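Local coordinates for 35 kDa hemin binding protein (Porphyromonas gingivalis, PDB 5Y1A) that probably binds hemin and, as a cargo of the type IX secretion system, carries a thioredoxin domain and an immunoglobulin-like beta-sandwich domain, at residues A[186-191]-A[201-206]; A[290-295]-A[339-344]. One frame throughout, in Å; residues are numbered along the deposited sequence. Where two conformers were deposited one is given.

Interaction 1: residues A[186-191]-A[201-206]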
ATOM      1  N   LYS A 186      -2.320   3.150  -3.607  0.50  9.83           N
ATOM      2  CA  LYS A 186      -3.657   3.470  -4.137  0.50  9.83           C
ATOM      3  C   LYS A 186      -3.550   3.785  -5.627  0.50  9.95           C
ATOM      4  O   LYS A 186      -2.758   4.651  -6.024  0.50 10.05           O
ATOM      5  CB  LYS A 186      -4.249   4.661  -3.385  0.50 10.58           C
ATOM      6  CG  LYS A 186      -5.690   5.033  -3.790  0.50 11.12           C
ATOM      7  CD  LYS A 186      -6.683   3.957  -3.353  0.50 11.52           C
ATOM      8  CE  LYS A 186      -8.114   4.239  -3.830  0.50 13.25           C
ATOM      9  NZ  LYS A 186      -8.323   3.882  -5.256  0.50 14.81           N
ATOM     10  N   ASN A 187      -4.341   3.069  -6.435  1.00  9.69           N
ATOM     11  CA  ASN A 187      -4.406   3.281  -7.899  1.00  9.70           C
ATOM     12  C   ASN A 187      -5.665   4.019  -8.273  1.00 10.40           C
ATOM     13  O   ASN A 187      -6.590   4.116  -7.442  1.00 10.40           O
ATOM     14  CB  ASN A 187      -4.334   1.955  -8.639  1.00 11.03           C
ATOM     15  CG  ASN A 187      -3.083   1.179  -8.284  1.00 12.71           C
ATOM     16  OD1 ASN A 187      -1.975   1.740  -8.277  1.00 11.14           O
ATOM     17  ND2 ASN A 187      -3.245  -0.109  -7.975  1.00 12.62           N
ATOM     18  N   ASN A 188      -5.718   4.506  -9.520  1.00  9.58           N
ATOM     19  CA  ASN A 188      -6.863   5.297 -10.003  1.00 10.64           C
ATOM     20  C   ASN A 188      -7.344   6.314  -8.989  1.00 11.22           C
ATOM     21  O   ASN A 188      -8.553   6.409  -8.667  1.00 12.48           O
ATOM     22  CB  ASN A 188      -8.008   4.369 -10.418  1.00 10.86           C
ATOM     23  CG  ASN A 188      -7.640   3.493 -11.577  1.00 12.68           C
ATOM     24  OD1 ASN A 188      -6.942   3.924 -12.490  1.00 13.46           O
ATOM     25  ND2 ASN A 188      -8.109   2.244 -11.550  1.00 15.59           N
ATOM     26  N   MET A 189      -6.404   7.098  -8.496  1.00 10.34           N
ATOM     27  CA  MET A 189      -6.669   7.966  -7.384  1.00 10.60           C
ATOM     28  C   MET A 189      -6.895   9.390  -7.840  1.00 11.48           C
ATOM     29  O   MET A 189      -6.054   9.966  -8.515  1.00 11.44           O
ATOM     30  CB  MET A 189      -5.477   7.936  -6.402  1.00 10.90           C
ATOM     31  CG  MET A 189      -5.638   8.878  -5.215  1.00 11.28           C
ATOM     32  SD  MET A 189      -4.135   8.921  -4.128  1.00  6.94           S
ATOM     33  CE  MET A 189      -4.735  10.014  -2.867  1.00 14.22           C
ATOM     34  N   LYS A 190      -8.019   9.971  -7.437  1.00 12.77           N
ATOM     35  CA  LYS A 190      -8.258  11.382  -7.717  1.00 14.70           C
ATOM     36  C   LYS A 190      -7.267  12.231  -6.912  1.00 13.37           C
ATOM     37  O   LYS A 190      -7.152  12.045  -5.700  1.00 14.20           O
ATOM     38  CB  LYS A 190      -9.694  11.791  -7.352  1.00 15.09           C
ATOM     39  CG  LYS A 190      -9.975  13.261  -7.694  1.00 17.66           C
ATOM     40  CD  LYS A 190     -11.473  13.598  -7.619  1.00 18.97           C
ATOM     41  CE  LYS A 190     -11.770  14.962  -8.257  1.00 24.41           C
ATOM     42  NZ  LYS A 190     -13.088  15.521  -7.761  1.00 29.61           N
ATOM     43  N   PRO A 191      -6.531  13.135  -7.582  1.00 13.12           N
ATOM     44  CA  PRO A 191      -5.633  14.025  -6.835  1.00 13.12           C
ATOM     45  C   PRO A 191      -6.363  14.835  -5.758  1.00 13.95           C
ATOM     46  O   PRO A 191      -7.573  15.088  -5.884  1.00 13.68           O
ATOM     47  CB  PRO A 191      -5.081  14.951  -7.924  1.00 12.92           C
ATOM     48  CG  PRO A 191      -5.109  14.108  -9.161  1.00 13.95           C
ATOM     49  CD  PRO A 191      -6.414  13.355  -9.039  1.00 13.58           C
ATOM     50  N   GLY A 201      -8.962  14.001 -16.918  1.00 29.97           N
ATOM     51  CA  GLY A 201      -9.168  12.647 -16.419  1.00 28.18           C
ATOM     52  C   GLY A 201      -7.912  11.993 -15.863  1.00 26.21           C
ATOM     53  O   GLY A 201      -7.882  10.770 -15.674  1.00 26.83           O
ATOM     54  N   TYR A 202      -6.870  12.797 -15.615  1.00 23.30           N
ATOM     55  CA  TYR A 202      -5.644  12.273 -14.987  1.00 20.76           C
ATOM     56  C   TYR A 202      -5.969  11.678 -13.624  1.00 18.32           C
ATOM     57  O   TYR A 202      -6.796  12.223 -12.868  1.00 18.52           O
ATOM     58  CB  TYR A 202      -4.565  13.367 -14.862  1.00 19.50           C
ATOM     59  CG  TYR A 202      -3.418  12.976 -13.910  1.00 17.48           C
ATOM     60  CD1 TYR A 202      -2.238  12.399 -14.398  1.00 17.90           C
ATOM     61  CD2 TYR A 202      -3.556  13.137 -12.531  1.00 15.39           C
ATOM     62  CE1 TYR A 202      -1.181  12.020 -13.520  1.00 15.44           C
ATOM     63  CE2 TYR A 202      -2.527  12.760 -11.645  1.00 14.26           C
ATOM     64  CZ  TYR A 202      -1.364  12.194 -12.137  1.00 15.71           C
ATOM     65  OH  TYR A 202      -0.398  11.822 -11.233  1.00 16.69           O
ATOM     66  N   LEU A 203      -5.298  10.568 -13.301  1.00 16.72           N
ATOM     67  CA  LEU A 203      -5.368   9.965 -11.963  1.00 14.45           C
ATOM     68  C   LEU A 203      -3.970   9.575 -11.485  1.00 13.22           C
ATOM     69  O   LEU A 203      -3.126   9.187 -12.282  1.00 13.00           O
ATOM     70  CB  LEU A 203      -6.245   8.691 -11.969  1.00 14.14           C
ATOM     71  CG  LEU A 203      -7.730   8.954 -12.313  1.00 13.98           C
ATOM     72  CD1 LEU A 203      -8.433   7.635 -12.617  1.00 15.97           C
ATOM     73  CD2 LEU A 203      -8.454   9.754 -11.251  1.00 14.02           C
ATOM     74  N   HIS A 204      -3.741   9.646 -10.173  1.00 12.65           N
ATOM     75  CA  HIS A 204      -2.485   9.108  -9.629  1.00 11.51           C
ATOM     76  C   HIS A 204      -2.536   7.588  -9.704  1.00 11.51           C
ATOM     77  O   HIS A 204      -3.623   6.997  -9.700  1.00 11.92           O
ATOM     78  CB  HIS A 204      -2.274   9.541  -8.165  1.00 10.70           C
ATOM     79  CG  HIS A 204      -2.058  11.004  -7.992  1.00 10.93           C
ATOM     80  ND1 HIS A 204      -2.643  11.731  -6.977  1.00 12.08           N
ATOM     81  CD2 HIS A 204      -1.325  11.883  -8.711  1.00  8.20           C
ATOM     82  CE1 HIS A 204      -2.257  12.993  -7.073  1.00  9.40           C
ATOM     83  NE2 HIS A 204      -1.455  13.107  -8.115  1.00 12.37           N
ATOM     84  N   GLN A 205      -1.366   6.947  -9.806  1.00 10.42           N
ATOM     85  CA  GLN A 205      -1.286   5.494  -9.757  1.00 10.18           C
ATOM     86  C   GLN A 205      -0.186   5.062  -8.784  1.00  9.90           C
ATOM     87  O   GLN A 205       0.768   5.810  -8.585  1.00  9.49           O
ATOM     88  CB  GLN A 205      -0.927   4.933 -11.135  1.00 10.63           C
ATOM     89  CG  GLN A 205      -1.897   5.297 -12.228  1.00  9.52           C
ATOM     90  CD  GLN A 205      -3.281   4.735 -12.017  1.00 11.26           C
ATOM     91  OE1 GLN A 205      -3.479   3.834 -11.195  1.00  9.75           O
ATOM     92  NE2 GLN A 205      -4.255   5.237 -12.799  1.00 12.07           N
ATOM     93  N   HIS A 206      -0.329   3.870  -8.207  1.00  9.41           N
ATOM     94  CA  HIS A 206       0.733   3.240  -7.409  1.00 10.08           C
ATOM     95  C   HIS A 206       1.227   4.207  -6.309  1.00 10.20           C
ATOM     96  O   HIS A 206       2.421   4.301  -6.043  1.00 10.05           O
ATOM     97  CB  HIS A 206       1.912   2.820  -8.320  1.00 10.54           C
ATOM     98  CG  HIS A 206       1.484   2.167  -9.598  1.00 12.48           C
ATOM     99  ND1 HIS A 206       0.799   0.971  -9.625  1.00 12.38           N
ATOM    100  CD2 HIS A 206       1.640   2.545 -10.894  1.00 11.29           C
ATOM    101  CE1 HIS A 206       0.548   0.638 -10.883  1.00 13.70           C
ATOM    102  NE2 HIS A 206       1.030   1.584 -11.669  1.00 10.42           N
TER
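Residues 186-191 and 201-206 pair through a G1 beta bulge, in which Asn188 and Met189 both face His204. Met189 and His204 form an antiparallel hydrogen-bonded pair: Met189 N points almost straight (178°) at a lone pair of His204 O, 3.0 Å away, and His204 N returns a bond to Met189 O at 2.9 Å. Asn188 has the positive phi (43°) of the first bulge residue, and its N-H bonds to the side chain of Gln205.

That amide, its chain bent at chi2 (-64°), works with both ends: Gln205 OE1 accepts from Asn188 N at 2.9 Å, with the donor above the carbonyl plane, while Gln205 NE2 donates to Asn188 OD1 at 3.0 Å. The two amide planes stand nearly perpendicular. Further along, Asn187 OD1 accepts His206 N at 2.7 Å.

Apolar contact gathers at Pro191, whose CG lies over one face of the His204 ring and meets the edge of Tyr202 at CE2 (3.8 Å).

Beyond the pair, the loop links strands 179-186 and 207-220, Met189 packs on Leu209, and His206 bonds through its backbone to Phe77 of strand 73-79, while Tyr202 and Gln205 touch Lys55 of helix 51-63.

Interaction 2: residues A[290-295]-A[339-344]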
ATOM      1  N   ALA A 290     -30.670  -6.150  15.886  1.00 29.87           N
ATOM      2  CA  ALA A 290     -31.051  -5.887  14.495  1.00 29.66           C
ATOM      3  C   ALA A 290     -31.253  -7.198  13.720  1.00 29.70           C
ATOM      4  O   ALA A 290     -30.608  -8.207  14.004  1.00 29.75           O
ATOM      5  CB  ALA A 290     -29.998  -5.029  13.828  1.00 29.80           C
ATOM      6  N   TYR A 291     -32.160  -7.190  12.748  1.00 29.27           N
ATOM      7  CA  TYR A 291     -32.302  -8.321  11.831  1.00 29.27           C
ATOM      8  C   TYR A 291     -32.800  -7.828  10.470  1.00 29.05           C
ATOM      9  O   TYR A 291     -33.248  -6.688  10.346  1.00 27.70           O
ATOM     10  CB  TYR A 291     -33.227  -9.407  12.413  1.00 29.72           C
ATOM     11  CG  TYR A 291     -34.603  -8.907  12.788  1.00 30.38           C
ATOM     12  CD1 TYR A 291     -35.641  -8.899  11.854  1.00 30.32           C
ATOM     13  CD2 TYR A 291     -34.867  -8.432  14.076  1.00 30.36           C
ATOM     14  CE1 TYR A 291     -36.902  -8.426  12.186  1.00 31.58           C
ATOM     15  CE2 TYR A 291     -36.126  -7.958  14.421  1.00 31.22           C
ATOM     16  CZ  TYR A 291     -37.136  -7.961  13.475  1.00 31.87           C
ATOM     17  OH  TYR A 291     -38.380  -7.492  13.814  1.00 32.01           O
ATOM     18  N   VAL A 292     -32.735  -8.694   9.461  1.00 29.51           N
ATOM     19  CA  VAL A 292     -33.213  -8.343   8.115  1.00 29.90           C
ATOM     20  C   VAL A 292     -34.563  -8.999   7.852  1.00 30.68           C
ATOM     21  O   VAL A 292     -34.686 -10.230   7.920  1.00 30.82           O
ATOM     22  CB  VAL A 292     -32.216  -8.774   7.019  1.00 29.65           C
ATOM     23  CG1 VAL A 292     -32.723  -8.343   5.645  1.00 29.97           C
ATOM     24  CG2 VAL A 292     -30.847  -8.198   7.288  1.00 29.00           C
ATOM     25  N   GLN A 293     -35.561  -8.167   7.565  1.00 31.46           N
ATOM     26  CA  GLN A 293     -36.907  -8.621   7.241  1.00 32.84           C
ATOM     27  C   GLN A 293     -37.436  -7.876   6.025  1.00 32.85           C
ATOM     28  O   GLN A 293     -37.523  -6.641   6.030  1.00 32.88           O
ATOM     29  CB  GLN A 293     -37.838  -8.402   8.429  1.00 33.29           C
ATOM     30  CG  GLN A 293     -39.263  -8.898   8.200  1.00 36.57           C
ATOM     31  CD  GLN A 293     -39.972  -9.204   9.491  1.00 39.57           C
ATOM     32  OE1 GLN A 293     -40.175  -8.317  10.329  1.00 42.07           O
ATOM     33  NE2 GLN A 293     -40.354 -10.466   9.668  1.00 40.82           N
ATOM     34  N   ASN A 294     -37.758  -8.624   4.971  0.50 32.90           N
ATOM     35  CA  ASN A 294     -38.360  -8.046   3.769  0.50 32.60           C
ATOM     36  C   ASN A 294     -37.416  -7.041   3.082  0.50 32.01           C
ATOM     37  O   ASN A 294     -37.843  -5.961   2.663  0.50 32.21           O
ATOM     38  CB  ASN A 294     -39.698  -7.382   4.135  0.50 33.03           C
ATOM     39  CG  ASN A 294     -40.682  -7.330   2.977  0.50 33.33           C
ATOM     40  OD1 ASN A 294     -40.300  -7.315   1.804  0.50 33.98           O
ATOM     41  ND2 ASN A 294     -41.968  -7.294   3.311  0.50 34.05           N
ATOM     42  N   GLY A 295     -36.135  -7.398   2.990  1.00 31.26           N
ATOM     43  CA  GLY A 295     -35.131  -6.539   2.357  1.00 29.65           C
ATOM     44  C   GLY A 295     -34.648  -5.319   3.139  1.00 28.00           C
ATOM     45  O   GLY A 295     -33.818  -4.570   2.642  1.00 27.07           O
ATOM     46  N   LEU A 339     -23.424  -1.745  14.461  1.00 23.60           N
ATOM     47  CA  LEU A 339     -23.740  -3.159  14.289  1.00 23.46           C
ATOM     48  C   LEU A 339     -23.401  -3.530  12.864  1.00 22.30           C
ATOM     49  O   LEU A 339     -23.667  -2.764  11.952  1.00 21.98           O
ATOM     50  CB  LEU A 339     -25.224  -3.422  14.513  1.00 23.81           C
ATOM     51  CG  LEU A 339     -25.887  -3.422  15.881  1.00 26.89           C
ATOM     52  CD1 LEU A 339     -27.250  -2.812  15.700  1.00 29.70           C
ATOM     53  CD2 LEU A 339     -26.019  -4.848  16.424  1.00 29.47           C
ATOM     54  N   LYS A 340     -22.782  -4.690  12.685  1.00 21.01           N
ATOM     55  CA  LYS A 340     -22.477  -5.200  11.355  1.00 20.99           C
ATOM     56  C   LYS A 340     -23.600  -6.181  11.001  1.00 19.89           C
ATOM     57  O   LYS A 340     -23.814  -7.162  11.724  1.00 20.90           O
ATOM     58  CB  LYS A 340     -21.109  -5.890  11.364  1.00 20.71           C
ATOM     59  CG  LYS A 340     -20.583  -6.317  10.001  1.00 23.05           C
ATOM     60  CD  LYS A 340     -19.305  -7.195  10.106  1.00 23.87           C
ATOM     61  CE  LYS A 340     -18.057  -6.424  10.570  1.00 27.35           C
ATOM     62  NZ  LYS A 340     -16.793  -7.136  10.103  1.00 26.67           N
ATOM     63  N   VAL A 341     -24.348  -5.898   9.934  1.00 17.69           N
ATOM     64  CA  VAL A 341     -25.429  -6.784   9.493  1.00 16.65           C
ATOM     65  C   VAL A 341     -25.079  -7.416   8.141  1.00 15.57           C
ATOM     66  O   VAL A 341     -24.678  -6.715   7.213  1.00 14.65           O
ATOM     67  CB  VAL A 341     -26.773  -6.010   9.388  1.00 17.04           C
ATOM     68  CG1 VAL A 341     -27.843  -6.885   8.748  1.00 18.59           C
ATOM     69  CG2 VAL A 341     -27.209  -5.535  10.790  1.00 19.33           C
ATOM     70  N   LEU A 342     -25.230  -8.734   8.024  1.00 14.12           N
ATOM     71  CA  LEU A 342     -24.949  -9.378   6.742  1.00 14.17           C
ATOM     72  C   LEU A 342     -26.268  -9.781   6.070  1.00 13.69           C
ATOM     73  O   LEU A 342     -27.037 -10.580   6.604  1.00 13.59           O
ATOM     74  CB  LEU A 342     -24.025 -10.584   6.920  1.00 14.31           C
ATOM     75  CG  LEU A 342     -23.441 -11.172   5.629  1.00 16.03           C
ATOM     76  CD1 LEU A 342     -22.034 -11.701   5.899  1.00 16.09           C
ATOM     77  CD2 LEU A 342     -24.295 -12.287   5.079  1.00 16.08           C
ATOM     78  N   VAL A 343     -26.540  -9.174   4.923  1.00 14.48           N
ATOM     79  CA  VAL A 343     -27.732  -9.510   4.141  1.00 14.70           C
ATOM     80  C   VAL A 343     -27.308 -10.663   3.217  1.00 15.19           C
ATOM     81  O   VAL A 343     -26.413 -10.487   2.380  1.00 14.25           O
ATOM     82  CB  VAL A 343     -28.262  -8.276   3.316  1.00 15.09           C
ATOM     83  CG1 VAL A 343     -29.378  -8.706   2.333  1.00 16.31           C
ATOM     84  CG2 VAL A 343     -28.707  -7.119   4.242  1.00 13.90           C
ATOM     85  N   PRO A 344     -27.917 -11.862   3.379  1.00 16.99           N
ATOM     86  CA  PRO A 344     -27.422 -13.055   2.659  1.00 17.92           C
ATOM     87  C   PRO A 344     -27.821 -13.103   1.177  1.00 18.95           C
ATOM     88  O   PRO A 344     -28.912 -12.644   0.844  1.00 20.62           O
ATOM     89  CB  PRO A 344     -28.100 -14.210   3.400  1.00 18.33           C
ATOM     90  CG  PRO A 344     -29.364 -13.637   3.897  1.00 17.59           C
ATOM     91  CD  PRO A 344     -29.073 -12.182   4.233  1.00 17.22           C
TER
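The C-terminal domain supplies a compact example of two beta sheets meeting through apolar side chains: the hairpin of strands 291-293 and 296-298 lies against an edge strand, 335-343, of a four-stranded antiparallel sheet. No hydrogen bond crosses between residues 290-295 and 339-344. Their touching parts run in nearly the same direction, 10° apart, and Val292 and Val343 keep their CA atoms 6.9 Å from each other, so the joint is made by methyl groups.

Val292 carries one half of it. With its CG1 anti to the backbone N (chi1 -178°), Val292 CG2 is directed into the opposing strand, where it touches two residues on the same face: Val341 CG1 at 3.6 Å and Val343 CG2 at 3.9 Å. Val341 adopts the same rotamer and uses both branches, since its CG2 also comes within 4.2 Å of Ala290 CB. Ala290 CB meets Leu339 CD1 at 4.0 Å as well, tip to tip, and so completes the row of contacts.

Ile297 of the hairpin adds to this apolar layer by packing on Ala290 and Val341. Asn294 and Gly295, both with positive phi, make the tight type I' turn that closes the hairpin. Facing sheets joined by interdigitated aliphatic side chains are the hallmark of a beta sandwich, consistent with the small sandwich-like C-terminal domains of type IX secretion cargo.

Overall arrangement
The two contacts lie in separate parts of the molecule and come in series along the chain, interaction 1 closing before interaction 2 opens. Their centres are about 34 Å apart, their nearest atoms about 20 Å, and they share no strand or sheet. Interaction 1 belongs to the loop joining strands 179-186 and 207-220 of the central beta sandwich, where that sandwich borders the thioredoxin-like domain; its centre is about 13 Å from that of the chain. Interaction 2 is centred about 32 Å from the chain centre, within the C-terminal domain. They illustrate a modular protein: polar bonding in a loop of one domain that abuts the next, apolar side chains joining sheets within another.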